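Local coordinates for protein polyhedrin (Uranotaenia sapphirina cypovirus, PDB 4ZQX) that builds the crystalline occlusion bodies, or polyhedra, that embed and protect cypovirus particles, and carries bound ATP in this crystal, at residues 47-52 with 186-191; 81-86 with 121-126; 100-105 with 117-122; 111-116 with 181-186. All coordinates share one frame; numbering follows the deposited sequence.

Contact 1. Residues 47-52 with 186-191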
loop_
_atom_site.group_PDB
_atom_site.type_symbol
_atom_site.label_atom_id
_atom_site.label_comp_id
_atom_site.label_asym_id
_atom_site.label_seq_id
_atom_site.Cartn_x
_atom_site.Cartn_y
_atom_site.Cartn_z
ATOM N N ASN A 47 6.602 7.482 9.970
ATOM C CA ASN A 47 7.553 7.923 8.925
ATOM C C ASN A 47 8.291 9.155 9.399
ATOM O O ASN A 47 7.766 9.878 10.224
ATOM C CB ASN A 47 6.809 8.279 7.633
ATOM C CG ASN A 47 7.739 8.400 6.441
ATOM O OD1 ASN A 47 8.085 9.504 5.998
ATOM N ND2 ASN A 47 8.147 7.260 5.908
ATOM N N PRO A 48 9.501 9.414 8.871
ATOM C CA PRO A 48 10.179 10.634 9.324
ATOM C C PRO A 48 9.718 11.892 8.610
ATOM O O PRO A 48 9.955 12.968 9.139
ATOM C CB PRO A 48 11.662 10.361 8.979
ATOM C CG PRO A 48 11.754 8.871 8.810
ATOM C CD PRO A 48 10.432 8.506 8.179
ATOM N N PHE A 49 9.118 11.777 7.429
ATOM C CA PHE A 49 8.878 12.946 6.573
ATOM C C PHE A 49 7.395 13.267 6.368
ATOM O O PHE A 49 6.969 14.413 6.520
ATOM C CB PHE A 49 9.582 12.714 5.235
ATOM C CG PHE A 49 11.031 12.362 5.392
ATOM C CD1 PHE A 49 11.921 13.305 5.867
ATOM C CD2 PHE A 49 11.497 11.085 5.108
ATOM C CE1 PHE A 49 13.259 12.995 6.036
ATOM C CE2 PHE A 49 12.836 10.773 5.268
ATOM C CZ PHE A 49 13.712 11.728 5.735
ATOM N N VAL A 50 6.612 12.261 6.019
ATOM C CA VAL A 50 5.159 12.396 5.942
ATOM C C VAL A 50 4.515 11.090 6.346
ATOM O O VAL A 50 4.725 10.072 5.683
ATOM C CB VAL A 50 4.657 12.725 4.503
ATOM C CG1 VAL A 50 3.205 13.121 4.573
ATOM C CG2 VAL A 50 5.474 13.805 3.856
ATOM N N ILE A 51 3.747 11.092 7.438
ATOM C CA ILE A 51 2.944 9.909 7.771
ATOM C C ILE A 51 1.694 9.972 6.913
ATOM O O ILE A 51 1.047 11.018 6.844
ATOM C CB ILE A 51 2.486 9.838 9.242
ATOM C CG1 ILE A 51 3.663 9.987 10.204
ATOM C CG2 ILE A 51 1.726 8.509 9.482
ATOM C CD1 ILE A 51 3.247 9.985 11.671
ATOM N N LYS A 52 1.359 8.861 6.260
ATOM C CA LYS A 52 0.119 8.748 5.502
ATOM C C LYS A 52 -0.716 7.617 6.098
ATOM O O LYS A 52 -0.471 6.449 5.831
ATOM C CB LYS A 52 0.431 8.500 4.029
ATOM C CG LYS A 52 1.156 9.678 3.415
ATOM C CD LYS A 52 1.558 9.462 1.994
ATOM C CE LYS A 52 2.321 10.698 1.502
ATOM N NZ LYS A 52 2.634 10.706 0.061
ATOM N N ILE A 186 14.743 25.309 7.009
ATOM C CA ILE A 186 15.398 24.505 5.968
ATOM C C ILE A 186 14.401 23.599 5.243
ATOM O O ILE A 186 13.626 22.857 5.876
ATOM C CB ILE A 186 16.531 23.649 6.583
ATOM C CG1 ILE A 186 17.662 24.553 7.098
ATOM C CG2 ILE A 186 17.107 22.652 5.567
ATOM C CD1 ILE A 186 18.441 23.957 8.233
ATOM N N ASN A 187 14.411 23.667 3.913
ATOM C CA ASN A 187 13.509 22.848 3.098
ATOM C C ASN A 187 14.215 21.551 2.739
ATOM O O ASN A 187 15.146 21.548 1.936
ATOM C CB ASN A 187 13.075 23.607 1.843
ATOM C CG ASN A 187 12.126 22.800 0.960
ATOM O OD1 ASN A 187 11.814 21.646 1.261
ATOM N ND2 ASN A 187 11.638 23.422 -0.123
ATOM N N LEU A 188 13.783 20.453 3.354
ATOM C CA LEU A 188 14.397 19.156 3.100
ATOM C C LEU A 188 14.131 18.601 1.692
ATOM O O LEU A 188 14.825 17.674 1.249
ATOM C CB LEU A 188 13.944 18.133 4.148
ATOM C CG LEU A 188 14.366 18.405 5.598
ATOM C CD1 LEU A 188 13.906 17.259 6.492
ATOM C CD2 LEU A 188 15.892 18.622 5.727
ATOM N N TYR A 189 13.146 19.163 0.994
ATOM C CA TYR A 189 12.841 18.766 -0.382
ATOM C C TYR A 189 13.652 19.560 -1.408
ATOM O O TYR A 189 13.532 19.319 -2.605
ATOM C CB TYR A 189 11.349 18.949 -0.702
ATOM C CG TYR A 189 10.421 18.091 0.123
ATOM C CD1 TYR A 189 10.215 16.753 -0.190
ATOM C CD2 TYR A 189 9.750 18.618 1.210
ATOM C CE1 TYR A 189 9.358 15.977 0.553
ATOM C CE2 TYR A 189 8.884 17.846 1.965
ATOM C CZ TYR A 189 8.699 16.523 1.633
ATOM O OH TYR A 189 7.838 15.745 2.377
ATOM N N ALA A 190 14.458 20.508 -0.946
ATOM C CA ALA A 190 15.250 21.348 -1.841
ATOM C C ALA A 190 16.646 20.793 -2.021
ATOM O O ALA A 190 17.259 20.312 -1.073
ATOM C CB ALA A 190 15.328 22.758 -1.307
ATOM N N GLY A 191 17.146 20.869 -3.251
ATOM C CA GLY A 191 18.509 20.465 -3.544
ATOM C C GLY A 191 18.687 18.950 -3.604
ATOM O O GLY A 191 17.720 18.196 -3.729
HETATM O O HOH W 1 6.663 16.857 4.603
#
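Phe49 and Leu188 mark the nearest approach of the two backbones, and with 9.0 Å between Phe49 CA and Leu188 CA the segments cannot pair as strands; they meet through side chains and one water. The apolar part is slight: the Leu188 methyl CD1 stands at the edge of the Phe49 ring, near its plane and 4.3 Å from Phe49 CE1, while Pro48 CB lies over the centre of one ring face. Tyr189 makes the longer reach. Its ring swings away from its own carbonyl carbon (chi1 -63°) and carries the hydroxyl across to Val50, the two side chains crossing at about a right angle, with Tyr189 OH 3.4 Å from Val50 CG2. No direct hydrogen bond joins the segments. Instead a water in the plane of the Tyr189 ring, 2.8 Å from Tyr189 OH, also lies 3.1 Å from Phe49 O and can donate to it. Each segment is bent by an asparagine side chain in an Asx turn. Asn47 OD1 accepts from Phe49 N at 2.9 Å and from Val50 N, the two donors coming from opposite faces of its plane, which holds the loop ahead of the strand. Asn187 OD1 accepts from Tyr189 N within the type I turn from Asn187 to Ala190. Around the contact, Val197 of helix 194-200 packs on both Phe49 and Tyr189, Ile177 of strand 173-179 touches Val50, and Gly195 and Glu199 of the second subunit press on Tyr189 and Val50.

Contact 2. Residues 81-86 with 121-126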
loop_
_atom_site.group_PDB
_atom_site.type_symbol
_atom_site.label_atom_id
_atom_site.label_comp_id
_atom_site.label_asym_id
_atom_site.label_seq_id
_atom_site.Cartn_x
_atom_site.Cartn_y
_atom_site.Cartn_z
ATOM N N GLY A 81 -25.094 -0.535 2.269
ATOM C CA GLY A 81 -26.434 -0.012 2.492
ATOM C C GLY A 81 -26.444 1.392 3.067
ATOM O O GLY A 81 -27.480 2.062 3.052
ATOM N N TYR A 82 -25.305 1.833 3.597
ATOM C CA TYR A 82 -25.173 3.209 4.077
ATOM C C TYR A 82 -24.777 4.139 2.939
ATOM O O TYR A 82 -25.117 5.325 2.939
ATOM C CB TYR A 82 -24.105 3.298 5.157
ATOM C CG TYR A 82 -24.479 2.600 6.460
ATOM C CD1 TYR A 82 -24.182 1.262 6.668
ATOM C CD2 TYR A 82 -25.113 3.306 7.492
ATOM C CE1 TYR A 82 -24.513 0.633 7.880
ATOM C CE2 TYR A 82 -25.448 2.696 8.671
ATOM C CZ TYR A 82 -25.145 1.366 8.875
ATOM O OH TYR A 82 -25.486 0.778 10.081
ATOM N N ALA A 83 -24.057 3.591 1.970
ATOM C CA ALA A 83 -23.546 4.359 0.842
ATOM C C ALA A 83 -24.606 4.535 -0.234
ATOM O O ALA A 83 -24.749 5.626 -0.791
ATOM C CB ALA A 83 -22.355 3.646 0.261
ATOM N N ALA A 84 -25.351 3.465 -0.515
ATOM C CA ALA A 84 -26.410 3.482 -1.526
ATOM C C ALA A 84 -27.665 2.813 -0.976
ATOM O O ALA A 84 -27.611 1.668 -0.517
ATOM C CB ALA A 84 -25.952 2.758 -2.814
ATOM N N SER A 85 -28.786 3.531 -1.024
ATOM C CA SER A 85 -30.049 3.017 -0.520
ATOM C C SER A 85 -30.418 1.666 -1.119
ATOM O O SER A 85 -30.330 1.461 -2.309
ATOM C CB SER A 85 -31.167 3.997 -0.823
ATOM O OG SER A 85 -30.934 5.212 -0.155
ATOM N N HIS A 86 -30.860 0.762 -0.257
ATOM C CA HIS A 86 -31.320 -0.583 -0.629
ATOM C C HIS A 86 -30.387 -1.343 -1.584
ATOM O O HIS A 86 -30.822 -1.974 -2.563
ATOM C CB HIS A 86 -32.791 -0.600 -1.092
ATOM C CG HIS A 86 -33.108 0.252 -2.287
ATOM N ND1 HIS A 86 -32.757 -0.097 -3.574
ATOM C CD2 HIS A 86 -33.849 1.387 -2.398
ATOM C CE1 HIS A 86 -33.203 0.825 -4.416
ATOM N NE2 HIS A 86 -33.876 1.732 -3.727
ATOM N N GLY A 121 -16.148 9.583 3.477
ATOM C CA GLY A 121 -17.327 8.745 3.378
ATOM C C GLY A 121 -17.030 7.265 3.290
ATOM O O GLY A 121 -15.868 6.836 3.233
ATOM N N PRO A 122 -18.093 6.458 3.277
ATOM C CA PRO A 122 -17.930 5.005 3.412
ATOM C C PRO A 122 -17.250 4.340 2.219
ATOM O O PRO A 122 -16.819 3.184 2.341
ATOM C CB PRO A 122 -19.368 4.497 3.560
ATOM C CG PRO A 122 -20.250 5.624 3.139
ATOM C CD PRO A 122 -19.500 6.887 3.329
ATOM N N THR A 123 -17.152 5.040 1.092
ATOM C CA THR A 123 -16.430 4.508 -0.067
ATOM C C THR A 123 -15.232 5.369 -0.451
ATOM O O THR A 123 -14.671 5.207 -1.528
ATOM C CB THR A 123 -17.345 4.300 -1.296
ATOM O OG1 THR A 123 -17.886 5.549 -1.735
ATOM C CG2 THR A 123 -18.472 3.342 -0.968
ATOM N N GLY A 124 -14.845 6.267 0.455
ATOM C CA GLY A 124 -13.614 7.025 0.328
ATOM C C GLY A 124 -13.746 8.413 -0.274
ATOM O O GLY A 124 -12.739 9.079 -0.509
ATOM N N LEU A 125 -14.973 8.849 -0.547
ATOM C CA LEU A 125 -15.181 10.172 -1.121
ATOM C C LEU A 125 -15.235 11.225 -0.032
ATOM O O LEU A 125 -15.531 10.902 1.117
ATOM C CB LEU A 125 -16.499 10.224 -1.875
ATOM C CG LEU A 125 -16.697 9.265 -3.039
ATOM C CD1 LEU A 125 -18.038 9.561 -3.690
ATOM C CD2 LEU A 125 -15.592 9.410 -4.021
ATOM N N SER A 126 -14.991 12.487 -0.396
ATOM C CA SER A 126 -15.139 13.589 0.557
ATOM C C SER A 126 -16.535 13.538 1.153
ATOM O O SER A 126 -17.517 13.387 0.418
ATOM C CB SER A 126 -14.963 14.933 -0.144
ATOM O OG SER A 126 -13.647 15.084 -0.631
#
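Ala83, on the last turn of helix 72-83, meets Pro122 and Thr123 in the loop that follows strand 116-120, and the backbones come within 6.2 Å between Ala83 CA and Pro122 CA. Thr123 can be followed outward. From CB the side chain forks: the methyl CG2 turns anti to the carbonyl carbon and reaches Ala83 CB at 4.1 Å, while OG1 sits between the backbone N and the carbonyl carbon (chi1 63°) and shares a weak hydrogen bond with Tyr225 OH of the second subunit. The fork therefore sorts the two branches, carbon toward the helix end and oxygen toward the neighbouring chain. Pro122 supplies the other wall, its ring carbon CG also lying 4.1 Å from Ala83 CB. Since Pro122 CG and Thr123 CG2 are 5.0 Å apart, the single alanine methyl rests astride the two groups. A type I turn from Gly121 to Gly124 presents them side by side, closed by Gly124 N to Gly121 O at 3.0 Å. A further bond, from Gly121 N to Leu125 O at 2.8 Å, ties the loop across its base, and Gly124 takes a positive phi that suits glycine. The second subunit also closes on the helix end, where its Asn224 ND2 bonds to Ala83 O and its Tyr225 packs on Ala83. With no hydrogen bond or charge pair between the segments, the contact rests on three small apolar groups, while directional bonds run elsewhere: within the loop, to Ser57 and Ser173 of the same chain, and to the second subunit.

Contact 3. Residues 100-105 with 117-122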
loop_
_atom_site.group_PDB
_atom_site.type_symbol
_atom_site.label_atom_id
_atom_site.label_comp_id
_atom_site.label_asym_id
_atom_site.label_seq_id
_atom_site.Cartn_x
_atom_site.Cartn_y
_atom_site.Cartn_z
ATOM N N LYS A 100 -17.792 3.983 18.016
ATOM C CA LYS A 100 -18.447 5.087 18.694
ATOM C C LYS A 100 -17.561 6.310 18.694
ATOM O O LYS A 100 -18.046 7.433 18.614
ATOM C CB LYS A 100 -18.691 4.744 20.158
ATOM C CG LYS A 100 -19.866 3.862 20.435
ATOM C CD LYS A 100 -20.205 3.931 21.921
ATOM C CE LYS A 100 -21.168 5.087 22.241
ATOM N NZ LYS A 100 -22.528 4.913 21.612
ATOM N N LYS A 101 -16.258 6.075 18.830
ATOM C CA LYS A 101 -15.285 7.132 19.041
ATOM C C LYS A 101 -13.985 6.785 18.325
ATOM O O LYS A 101 -13.598 5.617 18.273
ATOM C CB LYS A 101 -15.017 7.261 20.543
ATOM C CG LYS A 101 -13.891 8.216 20.899
ATOM C CD LYS A 101 -13.842 8.542 22.407
ATOM C CE LYS A 101 -13.320 7.375 23.229
ATOM N NZ LYS A 101 -13.063 7.752 24.661
ATOM N N LEU A 102 -13.315 7.805 17.790
ATOM C CA LEU A 102 -11.960 7.661 17.261
ATOM C C LEU A 102 -11.028 8.600 17.999
ATOM O O LEU A 102 -11.393 9.748 18.272
ATOM C CB LEU A 102 -11.909 7.990 15.777
ATOM C CG LEU A 102 -12.733 7.123 14.838
ATOM C CD1 LEU A 102 -12.729 7.693 13.431
ATOM C CD2 LEU A 102 -12.182 5.730 14.839
ATOM N N SER A 103 -9.845 8.088 18.337
ATOM C CA SER A 103 -8.794 8.844 18.994
ATOM C C SER A 103 -7.555 8.787 18.124
ATOM O O SER A 103 -7.164 7.712 17.683
ATOM C CB SER A 103 -8.467 8.206 20.343
ATOM O OG SER A 103 -9.615 8.133 21.150
ATOM N N PHE A 104 -6.933 9.943 17.918
ATOM C CA PHE A 104 -5.748 10.075 17.086
ATOM C C PHE A 104 -4.607 10.567 17.963
ATOM O O PHE A 104 -4.664 11.679 18.463
ATOM C CB PHE A 104 -5.984 11.087 15.954
ATOM C CG PHE A 104 -7.056 10.681 14.991
ATOM C CD1 PHE A 104 -8.389 10.896 15.285
ATOM C CD2 PHE A 104 -6.732 10.075 13.794
ATOM C CE1 PHE A 104 -9.369 10.511 14.406
ATOM C CE2 PHE A 104 -7.707 9.692 12.922
ATOM C CZ PHE A 104 -9.032 9.909 13.232
ATOM N N TYR A 105 -3.580 9.738 18.132
ATOM C CA TYR A 105 -2.426 10.066 18.962
ATOM C C TYR A 105 -1.208 10.315 18.078
ATOM O O TYR A 105 -0.818 9.439 17.323
ATOM C CB TYR A 105 -2.161 8.920 19.940
ATOM C CG TYR A 105 -3.241 8.816 20.989
ATOM C CD1 TYR A 105 -3.271 9.701 22.057
ATOM C CD2 TYR A 105 -4.250 7.865 20.899
ATOM C CE1 TYR A 105 -4.264 9.644 23.014
ATOM C CE2 TYR A 105 -5.234 7.783 21.870
ATOM C CZ TYR A 105 -5.239 8.689 22.922
ATOM O OH TYR A 105 -6.209 8.662 23.913
ATOM N N ILE A 117 -6.433 15.733 9.413
ATOM C CA ILE A 117 -7.195 14.524 9.697
ATOM C C ILE A 117 -8.521 14.685 8.974
ATOM O O ILE A 117 -9.311 15.556 9.309
ATOM C CB ILE A 117 -7.423 14.332 11.208
ATOM C CG1 ILE A 117 -6.077 14.230 11.936
ATOM C CG2 ILE A 117 -8.277 13.091 11.477
ATOM C CD1 ILE A 117 -6.198 14.276 13.454
ATOM N N ASP A 118 -8.742 13.853 7.970
ATOM C CA ASP A 118 -9.912 13.968 7.116
ATOM C C ASP A 118 -10.767 12.712 7.285
ATOM O O ASP A 118 -10.339 11.610 6.941
ATOM C CB ASP A 118 -9.419 14.141 5.670
ATOM C CG ASP A 118 -10.535 14.411 4.665
ATOM O OD1 ASP A 118 -11.682 14.732 5.062
ATOM O OD2 ASP A 118 -10.228 14.327 3.454
ATOM N N ILE A 119 -11.960 12.889 7.846
ATOM C CA ILE A 119 -12.940 11.814 7.986
ATOM C C ILE A 119 -13.811 11.817 6.736
ATOM O O ILE A 119 -14.553 12.791 6.492
ATOM C CB ILE A 119 -13.812 12.017 9.213
ATOM C CG1 ILE A 119 -12.946 12.223 10.460
ATOM C CG2 ILE A 119 -14.755 10.829 9.400
ATOM C CD1 ILE A 119 -11.993 11.105 10.757
ATOM N N ARG A 120 -13.694 10.739 5.951
ATOM C CA ARG A 120 -14.279 10.656 4.609
ATOM C C ARG A 120 -15.424 9.654 4.594
ATOM O O ARG A 120 -15.651 8.975 5.576
ATOM C CB ARG A 120 -13.211 10.270 3.572
ATOM C CG ARG A 120 -12.018 11.238 3.554
ATOM C CD ARG A 120 -10.918 10.805 2.617
ATOM N NE ARG A 120 -11.293 10.883 1.202
ATOM C CZ ARG A 120 -11.221 11.984 0.458
ATOM N NH1 ARG A 120 -10.801 13.134 0.983
ATOM N NH2 ARG A 120 -11.566 11.937 -0.826
ATOM N N GLY A 121 -16.148 9.583 3.477
ATOM C CA GLY A 121 -17.327 8.745 3.378
ATOM C C GLY A 121 -17.030 7.265 3.290
ATOM O O GLY A 121 -15.868 6.836 3.233
ATOM N N PRO A 122 -18.093 6.458 3.277
ATOM C CA PRO A 122 -17.930 5.005 3.412
ATOM C C PRO A 122 -17.250 4.340 2.219
ATOM O O PRO A 122 -16.819 3.184 2.341
ATOM C CB PRO A 122 -19.368 4.497 3.560
ATOM C CG PRO A 122 -20.250 5.624 3.139
ATOM C CD PRO A 122 -19.500 6.887 3.329
#
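Phe104 and Ile117 form the centre of this contact, with the methyl CG2 of Ile117 set over one face of the phenyl ring in a CH-pi contact. It lies 3.8 Å from the ring centroid, 18° off the normal, and somewhat offset toward the rim. The other branch of Ile117 ends at CD1, which reaches back to Phe104 CG at 4.0 Å; the isoleucine and the phenylalanine lie alongside, pointing opposite ways. Ile119 adds its own CD1, 4.0 Å from Phe104 CZ and 4.4 Å from Leu102 CD1; a second torsion of -58° bends that tip toward the opposing strand. The same side chains also touch residues outside the two segments: Val176 and Ile31 at Phe104, Ile174 at Leu102. Alternation of the strand turns Asp118 away, and there Asp118 OD2 takes a salt bridge from Arg120 NH1 at 2.8 Å, nearly in the guanidinium plane. Arg120 NH2 forms a second salt bridge with Asp136. The axes of the short strands 101-105 and 117-120 stay 10.8 Å apart and run 155° to each other, too far for backbone bonding. This is the face-to-face packing of two antiparallel sheets, the hydrophobic interior of a beta sandwich.

Contact 4. Residues 111-116 with 181-186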
loop_
_atom_site.group_PDB
_atom_site.type_symbol
_atom_site.label_atom_id
_atom_site.label_comp_id
_atom_site.label_asym_id
_atom_site.label_seq_id
_atom_site.Cartn_x
_atom_site.Cartn_y
_atom_site.Cartn_z
ATOM N N ASP A 111 4.643 18.953 12.195
ATOM C CA ASP A 111 4.226 20.299 11.825
ATOM C C ASP A 111 2.753 20.439 12.217
ATOM O O ASP A 111 1.846 20.057 11.457
ATOM C CB ASP A 111 4.393 20.548 10.328
ATOM C CG ASP A 111 4.101 21.993 9.946
ATOM O OD1 ASP A 111 3.507 22.733 10.770
ATOM O OD2 ASP A 111 4.469 22.397 8.825
ATOM N N TRP A 112 2.510 20.972 13.411
ATOM C CA TRP A 112 1.147 21.071 13.925
ATOM C C TRP A 112 0.286 22.048 13.132
ATOM O O TRP A 112 -0.938 21.984 13.202
ATOM C CB TRP A 112 1.152 21.456 15.412
ATOM C CG TRP A 112 2.007 20.544 16.232
ATOM C CD1 TRP A 112 3.211 20.840 16.790
ATOM C CD2 TRP A 112 1.729 19.184 16.568
ATOM N NE1 TRP A 112 3.708 19.743 17.452
ATOM C CE2 TRP A 112 2.814 18.714 17.336
ATOM C CE3 TRP A 112 0.664 18.321 16.301
ATOM C CZ2 TRP A 112 2.872 17.417 17.841
ATOM C CZ3 TRP A 112 0.723 17.018 16.806
ATOM C CH2 TRP A 112 1.824 16.590 17.581
ATOM N N ASN A 113 0.906 22.954 12.377
ATOM C CA ASN A 113 0.141 23.841 11.515
ATOM C C ASN A 113 -0.508 23.115 10.330
ATOM O O ASN A 113 -1.510 23.582 9.771
ATOM C CB ASN A 113 1.042 24.940 10.966
ATOM C CG ASN A 113 1.298 26.039 11.966
ATOM O OD1 ASN A 113 2.188 25.931 12.814
ATOM N ND2 ASN A 113 0.523 27.120 11.859
ATOM N N LYS A 114 0.072 21.991 9.926
ATOM C CA LYS A 114 -0.288 21.378 8.647
ATOM C C LYS A 114 -0.768 19.935 8.760
ATOM O O LYS A 114 -1.180 19.338 7.754
ATOM C CB LYS A 114 0.888 21.443 7.658
ATOM C CG LYS A 114 1.279 22.878 7.200
ATOM C CD LYS A 114 0.126 23.704 6.622
ATOM C CE LYS A 114 -0.522 23.090 5.399
ATOM N NZ LYS A 114 0.271 23.273 4.146
ATOM N N ALA A 115 -0.715 19.357 9.956
ATOM C CA ALA A 115 -1.240 18.006 10.137
ATOM C C ALA A 115 -2.730 18.021 9.822
ATOM O O ALA A 115 -3.457 18.884 10.319
ATOM C CB ALA A 115 -0.983 17.521 11.540
ATOM N N SER A 116 -3.185 17.094 8.979
ATOM C CA SER A 116 -4.596 17.063 8.598
ATOM C C SER A 116 -5.227 15.707 8.858
ATOM O O SER A 116 -4.636 14.677 8.584
ATOM C CB SER A 116 -4.775 17.468 7.137
ATOM O OG SER A 116 -4.095 16.592 6.271
ATOM N N ASN A 181 7.844 18.870 10.913
ATOM C CA ASN A 181 8.177 20.250 11.242
ATOM C C ASN A 181 9.495 20.710 10.566
ATOM O O ASN A 181 10.573 20.172 10.835
ATOM C CB ASN A 181 8.248 20.347 12.777
ATOM C CG ASN A 181 8.709 21.710 13.279
ATOM O OD1 ASN A 181 8.840 22.653 12.521
ATOM N ND2 ASN A 181 8.947 21.807 14.581
ATOM N N MET A 182 9.399 21.714 9.695
ATOM C CA MET A 182 10.581 22.309 9.052
ATOM C C MET A 182 10.674 23.800 9.384
ATOM O O MET A 182 11.298 24.579 8.651
ATOM C CB MET A 182 10.547 22.078 7.534
ATOM C CG MET A 182 10.524 20.615 7.166
ATOM S SD MET A 182 10.716 20.347 5.387
ATOM C CE MET A 182 10.253 18.621 5.351
ATOM N N HIS A 183 10.088 24.187 10.517
ATOM C CA HIS A 183 10.094 25.592 10.934
ATOM C C HIS A 183 11.477 26.086 11.369
ATOM O O HIS A 183 11.625 27.247 11.739
ATOM C CB HIS A 183 9.065 25.833 12.048
ATOM C CG HIS A 183 7.641 25.685 11.597
ATOM N ND1 HIS A 183 6.645 25.194 12.411
ATOM C CD2 HIS A 183 7.051 25.959 10.411
ATOM C CE1 HIS A 183 5.501 25.175 11.745
ATOM N NE2 HIS A 183 5.720 25.631 10.530
ATOM N N ASN A 184 12.484 25.217 11.339
ATOM C CA ASN A 184 13.865 25.670 11.528
ATOM C C ASN A 184 14.436 26.359 10.278
ATOM O O ASN A 184 15.593 26.778 10.265
ATOM C CB ASN A 184 14.772 24.522 12.024
ATOM C CG ASN A 184 15.008 23.437 10.979
ATOM O OD1 ASN A 184 14.351 23.385 9.948
ATOM N ND2 ASN A 184 15.946 22.554 11.263
ATOM N N GLY A 185 13.613 26.493 9.237
ATOM C CA GLY A 185 13.961 27.338 8.105
ATOM C C GLY A 185 14.608 26.634 6.923
ATOM O O GLY A 185 14.973 27.291 5.940
ATOM N N ILE A 186 14.743 25.309 7.009
ATOM C CA ILE A 186 15.398 24.505 5.968
ATOM C C ILE A 186 14.401 23.599 5.243
ATOM O O ILE A 186 13.626 22.857 5.876
ATOM C CB ILE A 186 16.531 23.649 6.583
ATOM C CG1 ILE A 186 17.662 24.553 7.098
ATOM C CG2 ILE A 186 17.107 22.652 5.567
ATOM C CD1 ILE A 186 18.441 23.957 8.233
HETATM O O HOH W 2 4.039 25.003 8.285
#
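His183 brings its imidazole up to the Asp111 carboxylate, the two planes standing 78° apart, and to the Asn113 amide, which is steeper still at 87°. Both side-chain oxygens approach the ring obliquely and converge on one carbon, His183 CE1, which lies 3.3 Å from Asp111 OD1 and 3.6 Å from Asn113 OD1. Neither approach is counted as a hydrogen bond, since CE1 is a carbon. The polar link runs through a water, which donates to Asp111 OD2 at 2.7 Å and lies 2.9 Å from His183 NE2. Asp111 CG points opposite the backbone N (chi1 -174°), which sends the carboxylate out to the ring, and Asp111 OD1 also receives a weak bond from Asn113 N. The Asn181 side chain fixes the backbone at His183: its OD1 accepts from His183 N at 2.8 Å, closing an Asx turn that overlaps the start of the type I turn from Met182 to Gly185. Where the backbones meet, Asp111 N and Asn181 N are 3.4 Å apart, both donors and not bonded to each other; Asp111 hydrogen-bonds through its backbone with Pro179, and Asn181 with Asn109. The bound ATP remains about 14 Å from the Asn181 side chain. The arrangement is a water-bridged surface contact between two loops, one leading into strand 116-120 and the other, bent by an Asx turn, leaving its antiparallel partner, strand 173-179.

Overall arrangement
From the N terminus, contact 1 opens first, at the start of strand 50-55, and closes last, at residues 186-191, so the other three lie within its long loop. Contact 2 opens at the end of helix 72-83 and contact 3 on strand 101-107; both close around residues 121-122, which they share. Contact 4 opens at 111-116, between the two halves of contact 3, and closes at 181-186, thereby crossing contacts 2 and 3. Contacts 1 and 4 share Ile186 and also touch where Met182 packs on Tyr189. Contact 3 joins the two sheets, contact 2 joins helix 72-83 to the loop after strand 116-120, and contacts 1 and 4 bring the loop before helix 194-200 against strand 50-55 and the loop before strand 116-120.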